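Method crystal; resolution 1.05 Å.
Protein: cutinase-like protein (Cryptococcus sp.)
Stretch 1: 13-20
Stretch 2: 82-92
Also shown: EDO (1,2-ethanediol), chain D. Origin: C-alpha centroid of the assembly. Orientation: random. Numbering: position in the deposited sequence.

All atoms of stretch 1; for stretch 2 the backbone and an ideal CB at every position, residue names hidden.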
# COMPACT_ATOMS: atom_id res chain seq x y z
N ASN A 13 6.43 3.76 -1.39
CA ASN A 13 6.32 2.44 -0.77
C ASN A 13 7.01 2.41 0.58
O ASN A 13 8.14 2.90 0.73
CB ASN A 13 6.83 1.33 -1.71
CG ASN A 13 8.34 1.28 -1.80
OD1 ASN A 13 8.98 0.42 -1.18
ND2 ASN A 13 8.93 2.19 -2.57
N THR A 14 6.31 1.83 1.55
CA THR A 14 6.80 1.71 2.91
C THR A 14 6.99 0.24 3.23
O THR A 14 6.06 -0.57 3.10
CB THR A 14 5.83 2.38 3.88
OG1 THR A 14 5.57 3.72 3.44
CG2 THR A 14 6.46 2.54 5.26
N ARG A 15 8.20 -0.10 3.64
CA ARG A 15 8.64 -1.49 3.74
C ARG A 15 8.29 -2.14 5.07
O ARG A 15 7.84 -1.49 6.01
CB ARG A 15 10.15 -1.56 3.50
CG ARG A 15 10.99 -1.08 4.67
CD ARG A 15 12.39 -0.76 4.26
NE ARG A 15 13.29 -0.46 5.38
CZ ARG A 15 13.39 0.72 5.97
NH1 ARG A 15 12.64 1.74 5.58
NH2 ARG A 15 14.27 0.89 6.95
N GLY A 16 8.51 -3.45 5.13
CA GLY A 16 8.29 -4.22 6.34
C GLY A 16 9.48 -4.21 7.28
O GLY A 16 10.62 -3.89 6.89
N THR A 17 9.21 -4.59 8.52
CA THR A 17 10.23 -4.77 9.55
C THR A 17 11.40 -5.56 9.01
O THR A 17 11.22 -6.63 8.42
CB THR A 17 9.62 -5.54 10.74
OG1 THR A 17 8.42 -4.89 11.17
CG2 THR A 17 10.56 -5.50 11.95
N GLY A 18 12.61 -5.04 9.22
CA GLY A 18 13.82 -5.75 8.87
C GLY A 18 14.29 -5.61 7.44
O GLY A 18 15.44 -5.93 7.15
N GLU A 19 13.43 -5.15 6.54
CA GLU A 19 13.89 -4.93 5.17
C GLU A 19 14.89 -3.79 5.18
O GLU A 19 14.70 -2.81 5.91
CB GLU A 19 12.72 -4.58 4.26
CG GLU A 19 11.70 -5.68 4.11
CD GLU A 19 10.85 -5.48 2.87
OE1 GLU A 19 9.79 -4.83 2.97
OE2 GLU A 19 11.29 -5.92 1.78
N PRO A 20 15.98 -3.88 4.41
CA PRO A 20 16.92 -2.76 4.33
C PRO A 20 16.22 -1.51 3.81
O PRO A 20 15.30 -1.60 2.99
CB PRO A 20 17.95 -3.25 3.31
CG PRO A 20 17.87 -4.73 3.39
CD PRO A 20 16.42 -5.03 3.61
N UNK A 82 1.91 2.49 -1.27
CA UNK A 82 2.08 1.05 -1.13
C UNK A 82 2.68 0.76 0.22
O UNK A 82 3.62 1.44 0.64
CB UNK A 82 2.96 0.48 -2.25
N UNK A 83 2.17 -0.25 0.92
CA UNK A 83 2.73 -0.62 2.20
C UNK A 83 2.67 -2.11 2.45
O UNK A 83 1.66 -2.75 2.16
CB UNK A 83 2.00 0.12 3.32
N UNK A 84 3.77 -2.65 2.99
CA UNK A 84 3.87 -4.06 3.34
C UNK A 84 4.12 -4.20 4.83
O UNK A 84 5.07 -3.63 5.36
CB UNK A 84 4.98 -4.75 2.54
N UNK A 85 3.27 -4.99 5.50
CA UNK A 85 3.47 -5.35 6.90
C UNK A 85 3.51 -4.08 7.76
O UNK A 85 2.55 -3.31 7.72
CB UNK A 85 4.76 -6.16 7.07
N UNK A 86 4.58 -3.82 8.51
CA UNK A 86 4.66 -2.57 9.26
C UNK A 86 4.37 -1.36 8.36
O UNK A 86 3.73 -0.39 8.78
CB UNK A 86 6.04 -2.43 9.90
N UNK A 87 4.86 -1.41 7.12
CA UNK A 87 4.65 -0.34 6.17
C UNK A 87 3.20 -0.16 5.76
O UNK A 87 2.78 0.95 5.43
CB UNK A 87 5.50 -0.59 4.92
N UNK A 88 2.44 -1.25 5.76
CA UNK A 88 1.00 -1.16 5.52
C UNK A 88 0.32 -0.40 6.67
O UNK A 88 -0.50 0.48 6.42
CB UNK A 88 0.39 -2.56 5.37
N UNK A 89 0.68 -0.73 7.91
CA UNK A 89 0.14 -0.03 9.07
C UNK A 89 0.51 1.46 9.00
O UNK A 89 -0.34 2.33 9.23
CB UNK A 89 0.66 -0.66 10.37
N UNK A 90 1.76 1.76 8.68
CA UNK A 90 2.18 3.16 8.57
C UNK A 90 1.36 3.91 7.52
O UNK A 90 1.03 5.09 7.69
CB UNK A 90 3.67 3.24 8.22
N UNK A 91 1.02 3.22 6.43
CA UNK A 91 0.21 3.79 5.36
C UNK A 91 -1.22 4.03 5.82
O UNK A 91 -1.79 5.10 5.58
CB UNK A 91 0.22 2.87 4.14
N UNK A 92 -1.82 3.03 6.48
CA UNK A 92 -3.16 3.17 7.03
C UNK A 92 -3.26 4.39 7.94
O UNK A 92 -4.20 5.18 7.83
CB UNK A 92 -3.55 1.91 7.80
C1 EDO D . 8.34 -9.74 7.51
O1 EDO D . 9.68 -9.98 7.87
C2 EDO D . 8.24 -8.43 6.78
O2 EDO D . 8.56 -7.35 7.64

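Position 82 lies on a strand running parallel to stretch 1, its CA 4.5 Å from the CA of Asn-13. Its ideal CB shares a sheet face with the Asn-13 side chain, 4.0 Å from that residue's CB, so many side chains would suit, polar or apolar. The deposit has Gln-82, whose OE1 comes 3.4 Å from Asn-13 CB. Its backbone works independently of that choice: Thr-14 N donates to Gln-82 O at 2.9 Å.

Position 83 pairs with Thr-14, and its ideal CB would point to the Thr-14 side of the sheet. Stretch 1 leaves room, but the O of position 87 would lie 2.4 Å from that CB, a clash. Only glycine fits, and Gly-83 is found.

At position 84 the backbone N donates to Thr-14 O at 3.1 Å. CA-to-CB points sideways, with Gly-16 and Glu-19 within reach of a long side chain, so a large flat or flexible one could cover the loop. Tyr-84 does so with chi1 t: its ring edge meets Glu-19 OE1, 3.4 Å from CD2, while that same OE1 accepts from Gly-16 N at 2.9 Å. An ideal CB on Gly-16 would stand 3.1 Å from Tyr-84 CD2, so the missing side chain there helps admit the ring.

At position 85 CA-to-CB points toward stretch 1, the ideal CB 4.1 Å from Gly-16 CA. Backbone angles of 60°/-122° strain any residue with a CB and would suit glycine best; beta-branched ones would fare worst, and a small side chain such as serine or alanine is the next most plausible. The deposit has Ser-85, which takes the strain. Its OG bonds water 2 at 2.6 Å, and the water accepts from Thr-17 N at 2.9 Å.

Position 86 opens the helix, its ideal CB 3.6 Å from Thr-17 OG1. A polar side chain able to meet a hydroxyl is favoured, short or long. Gln-86, extended with chi1 and chi2 both t, reaches along Thr-17: NE2 donates to Thr-17 OG1 at 3.0 Å.

Position 87 allows no CB, which would fall 1.9 Å from Thr-14 O and 2.7 Å from Arg-15 O. Gly-87 lets the helix press in, its CA making a CA-H...O contact with Thr-14 O at 3.4 Å.

Positions 88, 89 and 92 make no contact with stretch 1, which therefore sets no rule; they are Ala-88, Ala-89 and Val-92.

Position 90 points its ideal CB at Thr-14 CG2, 4.1 Å away, inviting a small apolar group. Ala-90 supplies it, CB to CG2 at 4.2 Å.

At position 91 CA-to-CB points toward stretch 1, the ideal CB 5.5 Å from Thr-14 OG1, which leaves space for a small polar group and a water. Thr-91 OG1 donates to Gly-87 O at 2.8 Å and accepts from water 1 at 2.8 Å, which also bonds Thr-14 OG1 at 2.7 Å.

Stretch 2 82-92: QGYSQGAAATV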
# COMPACT_ATOMS: atom_id res chain seq x y z
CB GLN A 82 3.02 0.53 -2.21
CG GLN A 82 2.56 0.82 -3.63
CD GLN A 82 3.63 0.58 -4.67
OE1 GLN A 82 4.81 0.82 -4.42
NE2 GLN A 82 3.22 0.10 -5.85
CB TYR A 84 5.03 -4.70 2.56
CG TYR A 84 5.42 -6.09 3.00
CD1 TYR A 84 4.46 -7.09 3.21
CD2 TYR A 84 6.76 -6.41 3.24
CE1 TYR A 84 4.82 -8.38 3.61
CE2 TYR A 84 7.13 -7.68 3.65
CZ TYR A 84 6.17 -8.66 3.84
OH TYR A 84 6.56 -9.91 4.24
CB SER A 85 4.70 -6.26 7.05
OG SER A 85 4.66 -6.92 8.29
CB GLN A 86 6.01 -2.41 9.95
CG GLN A 86 6.07 -1.12 10.76
CD GLN A 86 7.25 -0.97 11.70
OE1 GLN A 86 7.30 0.02 12.42
NE2 GLN A 86 8.20 -1.90 11.68
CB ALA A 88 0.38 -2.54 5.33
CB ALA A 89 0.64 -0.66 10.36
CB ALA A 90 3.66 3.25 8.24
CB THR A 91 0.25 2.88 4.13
OG1 THR A 91 1.61 2.75 3.67
CG2 THR A 91 -0.49 3.52 2.96
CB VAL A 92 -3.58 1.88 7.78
CG1 VAL A 92 -4.84 2.11 8.60
CG2 VAL A 92 -3.77 0.73 6.80
O HOH W 1 3.36 3.97 1.87
O HOH W 2 6.89 -6.16 9.34
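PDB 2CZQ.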